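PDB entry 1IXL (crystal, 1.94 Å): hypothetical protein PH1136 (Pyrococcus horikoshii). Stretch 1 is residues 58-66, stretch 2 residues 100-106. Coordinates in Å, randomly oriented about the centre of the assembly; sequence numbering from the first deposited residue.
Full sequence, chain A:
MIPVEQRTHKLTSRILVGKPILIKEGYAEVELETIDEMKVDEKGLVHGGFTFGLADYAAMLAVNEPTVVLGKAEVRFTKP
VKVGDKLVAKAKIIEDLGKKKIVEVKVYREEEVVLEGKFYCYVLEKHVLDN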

# COMPACT_ATOMS: atom_id res chain seq x y z
N ALA A 58 -1.41 -1.27 -0.99
CA ALA A 58 -1.92 -2.29 -0.08
C ALA A 58 -3.32 -1.91 0.41
O ALA A 58 -4.23 -2.76 0.53
CB ALA A 58 -0.95 -2.47 1.12
N ALA A 59 -3.49 -0.63 0.70
CA ALA A 59 -4.76 -0.09 1.17
C ALA A 59 -5.86 -0.29 0.11
O ALA A 59 -6.97 -0.70 0.44
CB ALA A 59 -4.59 1.41 1.50
N MSE A 60 -5.53 -0.03 -1.15
CA MSE A 60 -6.49 -0.22 -2.23
C MSE A 60 -6.89 -1.70 -2.29
O MSE A 60 -8.04 -2.02 -2.61
CB MSE A 60 -5.90 0.20 -3.58
CG MSE A 60 -5.48 1.68 -3.71
SE MSE A 60 -6.84 2.88 -3.60
CE MSE A 60 -7.02 2.96 -2.00
N LEU A 61 -5.96 -2.61 -2.01
CA LEU A 61 -6.30 -4.04 -2.06
C LEU A 61 -7.01 -4.53 -0.82
O LEU A 61 -7.68 -5.56 -0.87
CB LEU A 61 -5.06 -4.91 -2.35
CG LEU A 61 -4.43 -4.60 -3.72
CD1 LEU A 61 -3.31 -5.59 -4.06
CD2 LEU A 61 -5.50 -4.64 -4.79
N ALA A 62 -6.88 -3.81 0.29
CA ALA A 62 -7.60 -4.21 1.48
C ALA A 62 -9.09 -3.95 1.21
O ALA A 62 -9.95 -4.62 1.78
CB ALA A 62 -7.11 -3.44 2.70
N VAL A 63 -9.40 -2.98 0.35
CA VAL A 63 -10.81 -2.70 0.02
C VAL A 63 -11.16 -3.57 -1.18
O VAL A 63 -12.23 -4.18 -1.22
CB VAL A 63 -11.02 -1.22 -0.32
CG1 VAL A 63 -12.49 -0.98 -0.73
CG2 VAL A 63 -10.66 -0.36 0.91
N ASN A 64 -10.27 -3.59 -2.16
CA ASN A 64 -10.41 -4.43 -3.34
C ASN A 64 -11.75 -4.34 -4.07
O ASN A 64 -12.38 -5.35 -4.36
CB ASN A 64 -10.13 -5.89 -2.95
CG ASN A 64 -9.91 -6.79 -4.15
OD1 ASN A 64 -9.35 -6.37 -5.17
ND2 ASN A 64 -10.34 -8.06 -4.05
N GLU A 65 -12.14 -3.11 -4.37
CA GLU A 65 -13.38 -2.84 -5.08
C GLU A 65 -12.87 -2.15 -6.34
O GLU A 65 -12.00 -1.29 -6.26
CB GLU A 65 -14.23 -1.89 -4.24
CG GLU A 65 -15.69 -2.13 -4.39
CD GLU A 65 -16.21 -3.11 -3.37
OE1 GLU A 65 -16.48 -2.69 -2.22
OE2 GLU A 65 -16.36 -4.31 -3.72
N PRO A 66 -13.39 -2.51 -7.53
CA PRO A 66 -12.94 -1.91 -8.79
C PRO A 66 -12.69 -0.39 -8.82
O PRO A 66 -11.62 0.07 -9.24
CB PRO A 66 -14.03 -2.32 -9.77
CG PRO A 66 -14.44 -3.69 -9.25
CD PRO A 66 -14.49 -3.48 -7.76
N LYS A 100 -17.13 4.82 2.23
CA LYS A 100 -15.84 5.30 2.71
C LYS A 100 -15.29 4.23 3.62
O LYS A 100 -16.02 3.69 4.48
CB LYS A 100 -15.95 6.62 3.48
CG LYS A 100 -14.55 7.18 3.82
CD LYS A 100 -14.56 8.53 4.53
CE LYS A 100 -14.62 8.37 6.05
NZ LYS A 100 -14.42 9.66 6.77
N LYS A 101 -14.00 3.93 3.45
CA LYS A 101 -13.32 2.93 4.24
C LYS A 101 -12.04 3.51 4.85
O LYS A 101 -11.28 4.17 4.17
CB LYS A 101 -12.94 1.75 3.34
CG LYS A 101 -14.08 1.28 2.43
CD LYS A 101 -15.12 0.50 3.22
CE LYS A 101 -16.20 -0.10 2.31
NZ LYS A 101 -15.63 -0.91 1.20
N ILE A 102 -11.83 3.29 6.15
CA ILE A 102 -10.61 3.78 6.79
C ILE A 102 -9.70 2.55 6.90
O ILE A 102 -10.08 1.54 7.49
CB ILE A 102 -10.88 4.37 8.18
CG1 ILE A 102 -11.78 5.61 8.04
CG2 ILE A 102 -9.58 4.78 8.85
CD1 ILE A 102 -12.24 6.19 9.39
N VAL A 103 -8.52 2.62 6.30
CA VAL A 103 -7.62 1.48 6.29
C VAL A 103 -6.33 1.85 7.00
O VAL A 103 -5.75 2.89 6.74
CB VAL A 103 -7.29 1.09 4.85
CG1 VAL A 103 -6.34 -0.10 4.82
CG2 VAL A 103 -8.60 0.78 4.11
N GLU A 104 -5.88 1.00 7.92
CA GLU A 104 -4.64 1.26 8.61
C GLU A 104 -3.59 0.44 7.87
O GLU A 104 -3.85 -0.69 7.46
CB GLU A 104 -4.72 0.82 10.07
CG GLU A 104 -3.41 0.98 10.83
CD GLU A 104 -3.55 0.74 12.32
OE1 GLU A 104 -4.17 -0.29 12.69
OE2 GLU A 104 -3.05 1.57 13.11
N VAL A 105 -2.41 1.01 7.66
CA VAL A 105 -1.37 0.28 6.96
C VAL A 105 -0.06 0.45 7.71
O VAL A 105 0.26 1.54 8.21
CB VAL A 105 -1.15 0.79 5.50
CG1 VAL A 105 -0.09 -0.05 4.82
CG2 VAL A 105 -2.44 0.73 4.70
N LYS A 106 0.69 -0.63 7.80
CA LYS A 106 1.99 -0.58 8.44
C LYS A 106 2.92 -1.25 7.45
O LYS A 106 2.58 -2.30 6.90
CB LYS A 106 1.97 -1.34 9.78
CG LYS A 106 1.44 -0.49 10.93
CD LYS A 106 1.87 -1.04 12.28
CE LYS A 106 0.73 -1.74 12.98
NZ LYS A 106 -0.33 -0.74 13.30

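The end of a helix (58-63) packs across a strand (100-106) of the same chain, the N-to-C directions 132° apart and the axes 8.7 Å apart at closest approach. The backbones come near where Ala59 CA lies 6.1 Å from Val103 CA and diverge slightly toward Val63 CA and Lys101 CA, 7.5 Å apart. The last turn is held by Ala62 N to Ala58 O (2.9 Å) and Asn64 N to Met60 O (2.8 Å); Asn64, with positive phi, then leaves the helical conformation. No hydrogen bond joins the two stretches.

Strand alternation sends Lys101, Val103 and Val105 toward the helix, while Ile102 and Glu104 point away. Val103 is the hub: its CG1 sits 4.0 Å from both Ala59 CB and Ala62 CB, and its CG2 lies 4.0 Å from Val63 CG2. Ala59 CB also meets Val105 CG2 at 3.9 Å. These are van der Waals contacts between apolar groups, and the methyl side chain of Ala59 sits at the close backbone approach to Val103.

At the other end the chemistry turns polar. The Lys101 side chain bends (m, m, t, p) and brings NZ 3.7 Å from Val63 CG1 and 3.9 Å from Glu65 OE1, a long salt bridge whose opposite charges attract without close contact; Glu65 OE2 is hydrogen-bonded elsewhere in the structure.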